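Local atomic coordinates of signal recognition 54 kDa protein (Pyrococcus furiosus, PDB entry 3DM5), a protein that belongs to the SRP54 family of signal recognition particle proteins, joining a helical N domain and a P-loop G domain to a helical M domain. Residues A[32-36]-A[53-57]; A[79-83]-A[290-296]; A[101-107]-A[213-219]; A[222-228]-A[252-258]; A[337-341]-A[372-376]. All coordinates share one frame; numbering follows the deposited sequence.

Contact 1: residues A[32-36]-A[53-57]; sequences VRDIQ and TREIQ. With SO4 (sulfate ion), chain F.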
# COMPACT_ATOMS: atom_id res chain seq x y z
N VAL A 32 -21.29 3.04 -8.91
CA VAL A 32 -21.75 1.79 -8.32
C VAL A 32 -20.59 0.81 -8.15
O VAL A 32 -20.46 0.15 -7.11
CB VAL A 32 -22.89 1.15 -9.14
CG1 VAL A 32 -22.96 -0.36 -8.89
CG2 VAL A 32 -24.21 1.83 -8.83
N ARG A 33 -19.73 0.74 -9.15
CA ARG A 33 -18.60 -0.17 -9.09
C ARG A 33 -17.54 0.31 -8.10
O ARG A 33 -16.90 -0.49 -7.43
CB ARG A 33 -18.01 -0.37 -10.48
CG ARG A 33 -18.95 -1.13 -11.40
CD ARG A 33 -18.53 -1.03 -12.85
NE ARG A 33 -19.33 -1.88 -13.71
CZ ARG A 33 -19.44 -1.70 -15.03
NH1 ARG A 33 -18.81 -0.68 -15.60
NH2 ARG A 33 -20.18 -2.52 -15.77
N ASP A 34 -17.35 1.63 -8.01
CA ASP A 34 -16.46 2.16 -6.99
C ASP A 34 -16.95 1.75 -5.60
O ASP A 34 -16.14 1.41 -4.75
CB ASP A 34 -16.31 3.68 -7.10
CG ASP A 34 -15.20 4.10 -8.07
OD1 ASP A 34 -14.53 3.20 -8.64
OD2 ASP A 34 -15.00 5.32 -8.26
N ILE A 35 -18.26 1.76 -5.38
CA ILE A 35 -18.83 1.41 -4.09
C ILE A 35 -18.77 -0.09 -3.80
O ILE A 35 -18.47 -0.50 -2.68
CB ILE A 35 -20.28 1.91 -3.94
CG1 ILE A 35 -20.35 3.43 -4.14
CG2 ILE A 35 -20.85 1.51 -2.57
CD1 ILE A 35 -21.78 3.95 -4.35
N GLN A 36 -19.06 -0.91 -4.79
CA GLN A 36 -18.89 -2.35 -4.63
C GLN A 36 -17.48 -2.66 -4.17
O GLN A 36 -17.28 -3.39 -3.22
CB GLN A 36 -19.22 -3.09 -5.92
CG GLN A 36 -20.67 -2.91 -6.34
CD GLN A 36 -20.96 -3.52 -7.68
OE1 GLN A 36 -22.12 -3.77 -8.02
NE2 GLN A 36 -19.91 -3.76 -8.46
N THR A 53 -26.15 -1.86 -4.08
CA THR A 53 -25.69 -1.08 -5.23
C THR A 53 -26.64 -1.19 -6.42
O THR A 53 -26.58 -0.37 -7.34
CB THR A 53 -24.23 -1.39 -5.62
OG1 THR A 53 -24.08 -2.76 -6.01
CG2 THR A 53 -23.30 -1.06 -4.44
N ARG A 54 -27.54 -2.17 -6.39
CA ARG A 54 -28.57 -2.29 -7.41
C ARG A 54 -29.68 -1.29 -7.13
O ARG A 54 -30.30 -0.77 -8.05
CB ARG A 54 -29.13 -3.71 -7.48
CG ARG A 54 -28.25 -4.68 -8.26
CD ARG A 54 -28.88 -6.07 -8.32
NE ARG A 54 -27.93 -7.08 -8.75
CZ ARG A 54 -27.66 -7.37 -10.02
NH1 ARG A 54 -28.28 -6.72 -10.99
NH2 ARG A 54 -26.78 -8.32 -10.32
N GLU A 55 -29.93 -1.04 -5.86
CA GLU A 55 -30.91 -0.03 -5.46
C GLU A 55 -30.38 1.37 -5.77
O GLU A 55 -31.11 2.24 -6.26
CB GLU A 55 -31.24 -0.16 -3.98
CG GLU A 55 -32.06 1.00 -3.42
CD GLU A 55 -33.48 1.05 -3.97
OE1 GLU A 55 -34.22 2.00 -3.61
OE2 GLU A 55 -33.86 0.16 -4.76
N ILE A 56 -29.10 1.58 -5.48
CA ILE A 56 -28.47 2.87 -5.76
C ILE A 56 -28.45 3.14 -7.25
O ILE A 56 -28.79 4.23 -7.69
CB ILE A 56 -27.04 2.97 -5.20
CG1 ILE A 56 -27.06 2.87 -3.67
CG2 ILE A 56 -26.39 4.29 -5.63
CD1 ILE A 56 -25.70 3.15 -3.03
N GLN A 57 -28.05 2.14 -8.03
CA GLN A 57 -28.04 2.26 -9.49
C GLN A 57 -29.41 2.62 -10.03
O GLN A 57 -29.55 3.54 -10.84
CB GLN A 57 -27.60 0.94 -10.13
CG GLN A 57 -27.07 1.09 -11.55
CD GLN A 57 -26.51 -0.22 -12.07
OE1 GLN A 57 -27.22 -1.22 -12.12
NE2 GLN A 57 -25.24 -0.22 -12.44
S SO4 F . -20.32 -0.97 -19.22
O1 SO4 F . -19.53 0.02 -18.49
O2 SO4 F . -20.62 -0.42 -20.53
O3 SO4 F . -19.60 -2.22 -19.37
O4 SO4 F . -21.56 -1.30 -18.52
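In the helical bundle of the N domain, Val32, Ile35 and Gln36 of helix 25-41 face Thr53, Ile56 and Gln57 of the next helix, 46-62. Val32 does much of the work with its two methyls. CG1, anti to the backbone N (chi1 156°), lies 3.7 Å from Thr53 CB, while CG2 reaches past it to Gln57 CB, also at 3.7 Å, and rests near the Thr53 carbonyl oxygen. One turn on, Ile35 CG2 and Thr53 CG2 pass in opposite directions 4.0 Å apart, and the tips Ile35 CD1 and Ile56 CD1 meet at 4.2 Å. The helices form an antiparallel hairpin within the bundle, their local axes 10.1 Å apart at an angle of 160°. Helix 5-19 backs Ile35 through Leu10, and helix 71-86 covers Ile56. At the other border of the pair, the extended Gln36 chain slants across Thr53, with CG against OG1 and CG2, and brings OE1 to 3.0 Å from Thr53 OG1, whose single proton has a second acceptor within reach, Val49 O in its own helix. Arg33 points away from helix 46-62 and presents the edge of its guanidinium to a sulfate ion: NH1 donates to O1 of the sulfate at 3.1 Å with an angle of 164°, and NH2 makes a weak bond to O4. Gln226 of the second subunit packs on the same arginine.

Contact 2: residues A[79-83]-A[290-296]; sequences VYEEL and VSRLLGL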
# COMPACT_ATOMS: atom_id res chain seq x y z
N VAL A 79 -27.05 8.13 -2.53
CA VAL A 79 -25.98 7.40 -1.87
C VAL A 79 -26.02 7.57 -0.34
O VAL A 79 -25.91 6.59 0.38
CB VAL A 79 -24.59 7.83 -2.41
CG1 VAL A 79 -23.44 7.27 -1.57
CG2 VAL A 79 -24.43 7.40 -3.82
N TYR A 80 -26.15 8.79 0.15
CA TYR A 80 -26.13 9.03 1.59
C TYR A 80 -27.26 8.30 2.27
O TYR A 80 -27.10 7.77 3.37
CB TYR A 80 -26.27 10.51 1.88
CG TYR A 80 -26.57 10.83 3.32
CD1 TYR A 80 -27.76 11.42 3.70
CD2 TYR A 80 -25.64 10.56 4.31
CE1 TYR A 80 -28.02 11.74 5.03
CE2 TYR A 80 -25.90 10.87 5.64
CZ TYR A 80 -27.09 11.46 5.99
OH TYR A 80 -27.32 11.75 7.33
N GLU A 81 -28.41 8.29 1.61
CA GLU A 81 -29.65 7.77 2.17
C GLU A 81 -29.68 6.25 2.15
O GLU A 81 -30.10 5.60 3.11
CB GLU A 81 -30.84 8.37 1.41
CG GLU A 81 -32.16 7.64 1.57
CD GLU A 81 -33.27 8.28 0.75
OE1 GLU A 81 -34.42 7.78 0.82
OE2 GLU A 81 -32.99 9.27 0.04
N GLU A 82 -29.21 5.68 1.05
CA GLU A 82 -29.08 4.24 0.94
C GLU A 82 -28.09 3.65 1.97
O GLU A 82 -28.40 2.66 2.64
CB GLU A 82 -28.71 3.84 -0.49
CG GLU A 82 -29.88 3.96 -1.43
CD GLU A 82 -31.13 3.29 -0.89
OE1 GLU A 82 -31.04 2.16 -0.36
OE2 GLU A 82 -32.22 3.91 -1.01
N LEU A 83 -26.91 4.27 2.08
CA LEU A 83 -25.90 3.85 3.04
C LEU A 83 -26.41 3.96 4.46
O LEU A 83 -26.14 3.10 5.29
CB LEU A 83 -24.60 4.66 2.88
CG LEU A 83 -23.59 4.14 1.84
CD1 LEU A 83 -22.32 5.00 1.78
CD2 LEU A 83 -23.23 2.69 2.13
N VAL A 290 -22.79 7.63 9.13
CA VAL A 290 -22.62 7.55 7.68
C VAL A 290 -22.24 8.91 7.12
O VAL A 290 -21.56 9.01 6.10
CB VAL A 290 -23.90 7.06 7.00
CG1 VAL A 290 -23.89 7.40 5.53
CG2 VAL A 290 -24.01 5.58 7.18
N SER A 291 -22.67 9.97 7.79
CA SER A 291 -22.30 11.32 7.40
C SER A 291 -20.81 11.63 7.64
O SER A 291 -20.18 12.24 6.78
CB SER A 291 -23.20 12.34 8.10
OG SER A 291 -22.90 13.66 7.70
N ARG A 292 -20.24 11.24 8.79
CA ARG A 292 -18.79 11.37 8.99
C ARG A 292 -18.04 10.46 8.02
O ARG A 292 -17.05 10.86 7.40
CB ARG A 292 -18.36 11.03 10.41
CG ARG A 292 -19.33 11.43 11.48
CD ARG A 292 -19.10 12.85 11.95
NE ARG A 292 -18.06 12.91 12.97
CZ ARG A 292 -17.98 13.88 13.89
NH1 ARG A 292 -18.88 14.85 13.91
NH2 ARG A 292 -16.99 13.87 14.79
N LEU A 293 -18.53 9.23 7.89
CA LEU A 293 -17.97 8.28 6.94
C LEU A 293 -17.76 8.95 5.58
O LEU A 293 -16.63 9.01 5.10
CB LEU A 293 -18.86 7.03 6.83
CG LEU A 293 -18.27 5.81 6.11
CD1 LEU A 293 -17.07 5.25 6.87
CD2 LEU A 293 -19.34 4.74 5.93
N LEU A 294 -18.84 9.47 4.98
CA LEU A 294 -18.78 10.03 3.62
C LEU A 294 -18.14 11.42 3.50
O LEU A 294 -18.03 11.97 2.40
CB LEU A 294 -20.17 10.05 3.00
CG LEU A 294 -20.83 8.69 2.93
CD1 LEU A 294 -22.23 8.84 2.42
CD2 LEU A 294 -20.04 7.77 2.03
N GLY A 295 -17.72 11.99 4.61
CA GLY A 295 -17.04 13.27 4.59
C GLY A 295 -17.96 14.46 4.35
O GLY A 295 -17.51 15.51 3.89
N LEU A 296 -19.24 14.28 4.67
CA LEU A 296 -20.26 15.29 4.45
C LEU A 296 -20.19 16.37 5.50
O LEU A 296 -19.79 16.11 6.64
CB LEU A 296 -21.65 14.66 4.49
CG LEU A 296 -21.84 13.60 3.41
CD1 LEU A 296 -23.22 12.98 3.43
CD2 LEU A 296 -21.54 14.22 2.08
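Leu83 and Val290 bring the two backbones nearest, with 6.8 Å between their CA atoms, where helix 71-86 passes the end of helix 286-293. This is a seam between the N and G domains, made of side chains from sequence positions more than 200 residues apart. Helix 286-293 is closed by a Schellman motif: Gly295 turns at a phi of 75°, Leu296 N bonds back to Ser291 O and Gly295 N to Arg292 O. The turn carries Leu296 round to the same side as Val290 and Leu294, and these three meet helix 71-86 together. Leu83 takes the inner part, its CD1 set 3.6 Å from Leu294 CD2 and its CB 3.9 Å from Val290 CG1. Val290 spreads its methyls, CG1 lying between Leu83 and Tyr80 while CG2 rests near the Leu83 carbonyl. From helix 5-19, Leu14 closes over Val79 and Leu294, extending the apolar layer into the bundle. Tyr80 lies along the outer margin; with CG anti to the backbone N (chi1 167°), its ring slants across to the other segment. Leu296 CD1 approaches that ring obliquely, 3.5 Å from CD2, and Val290 CG1 reaches the same carbon at 3.8 Å. Farther out, Tyr80 CE2 sits 3.9 Å from Ser291 CB, and at the tip Tyr80 OH is hydrogen-bonded to the carbonyl oxygen of Pro287.

Contact 3: residues A[101-107]-A[213-219]; sequences TILLMVG and PHEVILV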
# COMPACT_ATOMS: atom_id res chain seq x y z
N THR A 101 -31.83 0.46 36.35
CA THR A 101 -31.94 -0.07 35.00
C THR A 101 -30.79 -1.05 34.84
O THR A 101 -29.61 -0.68 35.00
CB THR A 101 -31.88 1.02 33.93
OG1 THR A 101 -32.97 1.93 34.12
CG2 THR A 101 -31.99 0.40 32.54
N ILE A 102 -31.14 -2.31 34.58
CA ILE A 102 -30.15 -3.39 34.52
C ILE A 102 -29.78 -3.80 33.10
O ILE A 102 -30.66 -4.09 32.26
CB ILE A 102 -30.60 -4.61 35.33
CG1 ILE A 102 -30.73 -4.24 36.81
CG2 ILE A 102 -29.62 -5.74 35.15
CD1 ILE A 102 -31.46 -5.31 37.62
N LEU A 103 -28.48 -3.77 32.83
CA LEU A 103 -27.95 -4.10 31.50
C LEU A 103 -27.13 -5.36 31.63
O LEU A 103 -26.18 -5.42 32.43
CB LEU A 103 -27.12 -2.94 30.95
CG LEU A 103 -27.81 -1.57 30.94
CD1 LEU A 103 -26.88 -0.49 30.41
CD2 LEU A 103 -29.11 -1.62 30.16
N LEU A 104 -27.50 -6.37 30.85
CA LEU A 104 -26.82 -7.65 30.94
C LEU A 104 -25.92 -7.82 29.72
O LEU A 104 -26.39 -7.77 28.59
CB LEU A 104 -27.85 -8.79 31.06
CG LEU A 104 -27.36 -10.23 30.91
CD1 LEU A 104 -26.52 -10.63 32.11
CD2 LEU A 104 -28.54 -11.17 30.74
N MET A 105 -24.61 -7.98 29.97
CA MET A 105 -23.62 -8.03 28.88
C MET A 105 -23.13 -9.45 28.61
O MET A 105 -22.68 -10.14 29.52
CB MET A 105 -22.44 -7.14 29.21
CG MET A 105 -22.85 -5.83 29.83
SD MET A 105 -23.58 -4.73 28.63
CE MET A 105 -22.11 -4.25 27.72
N VAL A 106 -23.21 -9.87 27.35
CA VAL A 106 -22.79 -11.20 26.95
C VAL A 106 -21.79 -11.09 25.80
O VAL A 106 -21.76 -10.08 25.10
CB VAL A 106 -24.03 -12.11 26.59
CG1 VAL A 106 -24.87 -12.31 27.81
CG2 VAL A 106 -24.87 -11.47 25.55
N GLY A 107 -20.95 -12.11 25.63
CA GLY A 107 -19.92 -12.09 24.61
C GLY A 107 -18.85 -13.15 24.79
O GLY A 107 -18.59 -13.60 25.90
N PRO A 213 -33.23 -8.41 33.29
CA PRO A 213 -32.57 -7.15 32.96
C PRO A 213 -33.50 -6.30 32.12
O PRO A 213 -34.41 -6.82 31.46
CB PRO A 213 -31.39 -7.58 32.09
CG PRO A 213 -31.51 -9.06 31.88
CD PRO A 213 -32.87 -9.47 32.33
N HIS A 214 -33.26 -5.00 32.13
CA HIS A 214 -33.92 -4.14 31.16
C HIS A 214 -33.48 -4.44 29.73
O HIS A 214 -34.25 -4.27 28.79
CB HIS A 214 -33.67 -2.65 31.46
CG HIS A 214 -34.11 -1.75 30.35
ND1 HIS A 214 -33.24 -0.99 29.60
CD2 HIS A 214 -35.35 -1.53 29.82
CE1 HIS A 214 -33.91 -0.32 28.68
NE2 HIS A 214 -35.19 -0.63 28.80
N GLU A 215 -32.24 -4.88 29.56
CA GLU A 215 -31.68 -5.08 28.23
C GLU A 215 -30.55 -6.10 28.23
O GLU A 215 -29.79 -6.21 29.19
CB GLU A 215 -31.20 -3.75 27.66
CG GLU A 215 -30.98 -3.77 26.18
CD GLU A 215 -31.11 -2.39 25.55
OE1 GLU A 215 -31.93 -1.57 26.03
OE2 GLU A 215 -30.41 -2.13 24.55
N VAL A 216 -30.45 -6.86 27.15
CA VAL A 216 -29.34 -7.79 27.01
C VAL A 216 -28.48 -7.31 25.85
O VAL A 216 -28.98 -7.09 24.76
CB VAL A 216 -29.83 -9.22 26.82
CG1 VAL A 216 -28.68 -10.15 26.54
CG2 VAL A 216 -30.57 -9.66 28.06
N ILE A 217 -27.19 -7.12 26.11
CA ILE A 217 -26.29 -6.51 25.12
C ILE A 217 -25.19 -7.47 24.76
O ILE A 217 -24.38 -7.85 25.62
CB ILE A 217 -25.65 -5.22 25.63
CG1 ILE A 217 -26.70 -4.17 25.95
CG2 ILE A 217 -24.72 -4.66 24.59
CD1 ILE A 217 -26.11 -2.92 26.59
N LEU A 218 -25.18 -7.88 23.50
CA LEU A 218 -24.15 -8.76 22.96
C LEU A 218 -23.02 -7.91 22.40
O LEU A 218 -23.24 -6.96 21.63
CB LEU A 218 -24.74 -9.66 21.87
CG LEU A 218 -23.66 -10.49 21.16
CD1 LEU A 218 -22.91 -11.36 22.18
CD2 LEU A 218 -24.24 -11.30 20.00
N VAL A 219 -21.80 -8.23 22.81
CA VAL A 219 -20.60 -7.50 22.41
C VAL A 219 -19.90 -8.30 21.31
O VAL A 219 -19.46 -9.41 21.53
CB VAL A 219 -19.69 -7.29 23.62
CG1 VAL A 219 -18.37 -6.67 23.19
CG2 VAL A 219 -20.39 -6.41 24.64
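Leu104 is gripped by the backbone on both its polar atoms: its N donates to Glu215 O at 2.8 Å (170°), and its O receives Ile217 N at 2.7 Å (172°). Val106 repeats this two residues on, its N bonding to Ile217 O and its O to Val219 N, both at 2.9 Å. Toward the start, Ile102 O takes Glu215 N at 3.2 Å, with a weak second bond from His214 N. This is parallel pairing between two central strands of the G-domain sheet, with strand 185-189 bonded along the far edge of 101-106. On one face Met105 bends at chi2 and chi3, which lays SD 3.7 Å from Ile217 CB beneath helix 113-125. On the other, under helix 198-211, Leu104 CD2 lies alongside Val216 CG2 at 3.7 Å. Glu215 is the charged exception; its carboxylate leads off to Lys270 and Ser243. With the facing main-chain groups bonded in alternation and both faces largely aliphatic, the chemistry is that of a buried sheet centre. The pairing runs up to Gly107, which fits the start of a P-loop, and to Val219, whose side chain is about 7 Å from bound GDP.

Contact 4: residues A[222-228]-A[252-258]; sequences GTIGQQA and SAKGGGA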
# COMPACT_ATOMS: atom_id res chain seq x y z
N GLY A 222 -15.64 -6.54 15.98
CA GLY A 222 -15.90 -6.13 14.62
C GLY A 222 -14.82 -6.52 13.62
O GLY A 222 -14.98 -6.30 12.44
N THR A 223 -13.73 -7.09 14.08
CA THR A 223 -12.69 -7.51 13.16
C THR A 223 -13.04 -8.83 12.52
O THR A 223 -12.31 -9.31 11.66
CB THR A 223 -11.32 -7.65 13.85
OG1 THR A 223 -11.36 -8.76 14.74
CG2 THR A 223 -10.94 -6.36 14.60
N ILE A 224 -14.16 -9.41 12.94
CA ILE A 224 -14.67 -10.63 12.30
C ILE A 224 -15.43 -10.34 11.00
O ILE A 224 -15.81 -11.25 10.28
CB ILE A 224 -15.51 -11.50 13.26
CG1 ILE A 224 -16.90 -10.91 13.51
CG2 ILE A 224 -14.79 -11.69 14.56
CD1 ILE A 224 -17.90 -11.94 14.00
N GLY A 225 -15.65 -9.06 10.70
CA GLY A 225 -16.32 -8.71 9.46
C GLY A 225 -17.71 -9.31 9.36
O GLY A 225 -18.50 -9.27 10.30
N GLN A 226 -18.02 -9.88 8.20
CA GLN A 226 -19.38 -10.29 7.89
C GLN A 226 -19.83 -11.51 8.67
O GLN A 226 -20.99 -11.86 8.61
CB GLN A 226 -19.54 -10.56 6.40
CG GLN A 226 -18.88 -11.83 5.94
CD GLN A 226 -19.15 -12.11 4.49
OE1 GLN A 226 -18.28 -11.89 3.62
NE2 GLN A 226 -20.36 -12.56 4.19
N GLN A 227 -18.90 -12.15 9.39
CA GLN A 227 -19.24 -13.29 10.25
C GLN A 227 -20.08 -12.89 11.45
O GLN A 227 -20.57 -13.75 12.17
CB GLN A 227 -17.99 -14.01 10.76
CG GLN A 227 -16.96 -14.37 9.72
CD GLN A 227 -15.74 -15.04 10.33
OE1 GLN A 227 -15.78 -16.23 10.64
NE2 GLN A 227 -14.65 -14.29 10.51
N ALA A 228 -20.23 -11.58 11.67
CA ALA A 228 -21.05 -11.09 12.76
C ALA A 228 -22.52 -11.38 12.53
O ALA A 228 -23.30 -11.42 13.48
CB ALA A 228 -20.85 -9.60 12.98
N SER A 252 -9.64 -1.27 11.94
CA SER A 252 -9.95 -2.58 11.37
C SER A 252 -10.41 -2.45 9.93
O SER A 252 -11.25 -1.60 9.59
CB SER A 252 -10.98 -3.35 12.19
OG SER A 252 -12.30 -3.13 11.70
N ALA A 253 -9.87 -3.32 9.09
CA ALA A 253 -10.24 -3.32 7.69
C ALA A 253 -11.66 -3.85 7.48
O ALA A 253 -12.26 -3.64 6.43
CB ALA A 253 -9.24 -4.14 6.88
N LYS A 254 -12.19 -4.52 8.50
CA LYS A 254 -13.39 -5.34 8.33
C LYS A 254 -14.63 -4.88 9.12
O LYS A 254 -15.70 -5.45 8.94
CB LYS A 254 -13.07 -6.79 8.65
CG LYS A 254 -11.74 -7.25 8.07
CD LYS A 254 -11.40 -8.67 8.50
CE LYS A 254 -12.29 -9.70 7.84
NZ LYS A 254 -11.86 -11.08 8.21
N GLY A 255 -14.48 -3.87 9.97
CA GLY A 255 -15.59 -3.35 10.74
C GLY A 255 -16.81 -2.97 9.91
O GLY A 255 -17.96 -3.13 10.35
N GLY A 256 -16.58 -2.48 8.70
CA GLY A 256 -17.69 -2.17 7.83
C GLY A 256 -18.55 -3.39 7.60
O GLY A 256 -19.78 -3.33 7.68
N GLY A 257 -17.89 -4.51 7.31
CA GLY A 257 -18.57 -5.77 7.13
C GLY A 257 -19.35 -6.22 8.36
O GLY A 257 -20.39 -6.86 8.21
N ALA A 258 -18.85 -5.91 9.55
CA ALA A 258 -19.54 -6.25 10.80
C ALA A 258 -20.80 -5.40 11.02
O ALA A 258 -21.86 -5.95 11.32
CB ALA A 258 -18.58 -6.11 12.01
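The Gly225 carbonyl has the Gly257 carbonyl over one face, carbonyl C to carbonyl C 3.6 Å, with the two peptide planes turned only about 20° from parallel. Beyond the rims of these planes run CA-H...O contacts: Ala258 CA lies 3.2 Å from Gly225 O, and Gln226 CA 3.6 Å from Gly257 O. Gln227 offers another flat group, its NE2 donating to Ile224 O at 3.3 Å on a lone pair in the carbonyl plane, which ties the amide back to its own segment. Glycines on both sides leave backbone to meet backbone, and Gly225 and Ala258 come within 4.3 Å, CA to CA. Ala258 CB touches both Gly222 O and Gly225 O. Lys254 runs along the outside of the contact, bending at chi3 (71°) so that CD rests 3.4 Å from Thr223 O; its ammonium has a long, weak ion pair with Asp43. Ser252 OG accepts from Gly255 N at 2.9 Å, a capping bond at the entry to helix 255-263. The hydroxyl of Thr223 is held by Asp221. Both segments follow parallel strands of the G-domain sheet. Segment 222-228 connects strand 215-221 to helix 228-237, with Gly222 bonded to Thr247 just at the end of strand 242-247. Past the end of helix 25-41 in the N domain, Ala42 bonds to the Gly257 backbone and Asp43 OD1 accepts from Gln226 N, so the 3-10 segment and the glycine-rich start of helix 255-263 also lie against the N domain.

Contact 5: residues A[337-341]-A[372-376]; sequences LEAMR and LKKFK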
# COMPACT_ATOMS: atom_id res chain seq x y z
N LEU A 337 -3.87 36.80 -12.25
CA LEU A 337 -5.15 36.72 -12.94
C LEU A 337 -5.82 35.37 -12.69
O LEU A 337 -6.97 35.32 -12.25
CB LEU A 337 -4.98 36.95 -14.45
CG LEU A 337 -4.16 38.17 -14.89
CD1 LEU A 337 -4.37 38.44 -16.38
CD2 LEU A 337 -4.47 39.43 -14.06
N GLU A 338 -5.10 34.29 -12.97
CA GLU A 338 -5.63 32.94 -12.79
C GLU A 338 -6.32 32.78 -11.43
O GLU A 338 -7.35 32.13 -11.32
CB GLU A 338 -4.51 31.90 -12.93
CG GLU A 338 -4.97 30.51 -13.40
CD GLU A 338 -5.60 30.54 -14.79
OE1 GLU A 338 -6.80 30.90 -14.88
OE2 GLU A 338 -4.93 30.19 -15.78
N ALA A 339 -5.74 33.39 -10.41
CA ALA A 339 -6.31 33.36 -9.07
C ALA A 339 -7.54 34.24 -8.96
O ALA A 339 -8.50 33.91 -8.27
CB ALA A 339 -5.27 33.78 -8.03
N MET A 340 -7.51 35.39 -9.64
CA MET A 340 -8.62 36.33 -9.58
C MET A 340 -9.91 35.72 -10.10
O MET A 340 -10.96 35.88 -9.48
CB MET A 340 -8.28 37.62 -10.33
CG MET A 340 -7.30 38.53 -9.60
SD MET A 340 -7.75 38.87 -7.88
CE MET A 340 -9.30 39.73 -8.10
N ARG A 341 -9.84 35.03 -11.23
CA ARG A 341 -11.04 34.44 -11.82
C ARG A 341 -11.47 33.15 -11.11
O ARG A 341 -12.61 32.71 -11.24
CB ARG A 341 -10.85 34.20 -13.32
CG ARG A 341 -10.03 32.97 -13.67
CD ARG A 341 -10.01 32.75 -15.17
NE ARG A 341 -9.59 31.40 -15.56
CZ ARG A 341 -9.89 30.29 -14.90
NH1 ARG A 341 -10.64 30.33 -13.80
NH2 ARG A 341 -9.45 29.12 -15.35
N LEU A 372 -9.36 37.66 -20.02
CA LEU A 372 -8.37 36.84 -19.33
C LEU A 372 -8.18 35.50 -20.06
O LEU A 372 -7.07 35.01 -20.20
CB LEU A 372 -8.79 36.62 -17.88
CG LEU A 372 -7.78 35.98 -16.93
CD1 LEU A 372 -8.16 36.27 -15.50
CD2 LEU A 372 -7.67 34.47 -17.16
N LYS A 373 -9.29 34.92 -20.51
CA LYS A 373 -9.24 33.67 -21.25
C LYS A 373 -8.41 33.86 -22.51
O LYS A 373 -7.71 32.96 -22.96
CB LYS A 373 -10.65 33.22 -21.61
CG LYS A 373 -10.81 31.71 -21.73
CD LYS A 373 -12.28 31.33 -21.95
CE LYS A 373 -13.22 32.06 -20.99
NZ LYS A 373 -12.95 31.74 -19.56
N LYS A 374 -8.51 35.06 -23.09
CA LYS A 374 -7.72 35.41 -24.26
C LYS A 374 -6.26 35.62 -23.86
O LYS A 374 -5.34 35.20 -24.57
CB LYS A 374 -8.28 36.69 -24.89
CG LYS A 374 -7.45 37.25 -26.03
CD LYS A 374 -8.20 38.35 -26.76
CE LYS A 374 -9.36 37.79 -27.57
NZ LYS A 374 -8.92 37.06 -28.80
N PHE A 375 -6.06 36.27 -22.72
CA PHE A 375 -4.73 36.55 -22.20
C PHE A 375 -3.93 35.27 -21.97
O PHE A 375 -2.74 35.19 -22.31
CB PHE A 375 -4.83 37.34 -20.89
CG PHE A 375 -4.90 38.83 -21.09
CD1 PHE A 375 -5.20 39.36 -22.33
CD2 PHE A 375 -4.67 39.69 -20.02
CE1 PHE A 375 -5.26 40.74 -22.51
CE2 PHE A 375 -4.73 41.06 -20.19
CZ PHE A 375 -5.03 41.58 -21.44
N LYS A 376 -4.58 34.26 -21.41
CA LYS A 376 -3.93 32.98 -21.18
C LYS A 376 -3.50 32.40 -22.52
O LYS A 376 -2.35 32.03 -22.70
CB LYS A 376 -4.87 32.01 -20.47
CG LYS A 376 -4.28 30.63 -20.30
CD LYS A 376 -5.24 29.69 -19.58
CE LYS A 376 -4.63 28.30 -19.42
NZ LYS A 376 -4.32 27.64 -20.72
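Leu372 reaches across to Leu337 and Arg341, its CB turned toward helix 330-341. With CG anti to the backbone N (chi1 -171°), that atom comes 3.9 Å from Leu337 CB. The branches then part: CD1 goes on to Leu337 CB at 3.4 Å and lies near the Leu337 carbonyl oxygen, whereas CD2 meets Arg341 CD at 3.5 Å, near the plane of the guanidinium and at its edge. Leu337 in turn sends CD1 to the rim of the Phe375 ring, in its plane, 3.9 Å from CD2. The two helices belong to the M domain and run roughly antiparallel, at 147° over these residues, with axes 11.0 Å apart; helix 409-427 packs on Phe375 through Leu415 and Gln418. Polar chains border this apolar centre. Glu338 folds at chi2 (62°), bringing OE1 to 2.9 Å from Arg341 NE, but the oxygen stands well out of the guanidinium plane, leaving an attraction of charges without a directed N-H. Its other oxygen, OE2, lies 3.8 Å from Lys376 CD, touching the aliphatic part of the lysine, whose NZ pairs instead with Asp380.

Overall arrangement
Contacts 1 and 2 share the N-domain bundle and touch directly, Ile56 of one packing on Val79 and Glu82 of the other; contact 1 is buried within the bundle, while contact 2 ties it to the G domain. Contact 4 takes up the chain where strand 215-221 of contact 3 ends, but contact 3 is the buried sheet, rich in straight backbone bonds, and contact 4 a buried meeting of glycine backbones through CA-H...O contacts. Both fall inside the chain loop that contact 2 closes. Contact 5 stands apart in the M domain, its centre about 65 Å from that of contact 3; partly buried like contact 2, it differs in its border of charged side chains.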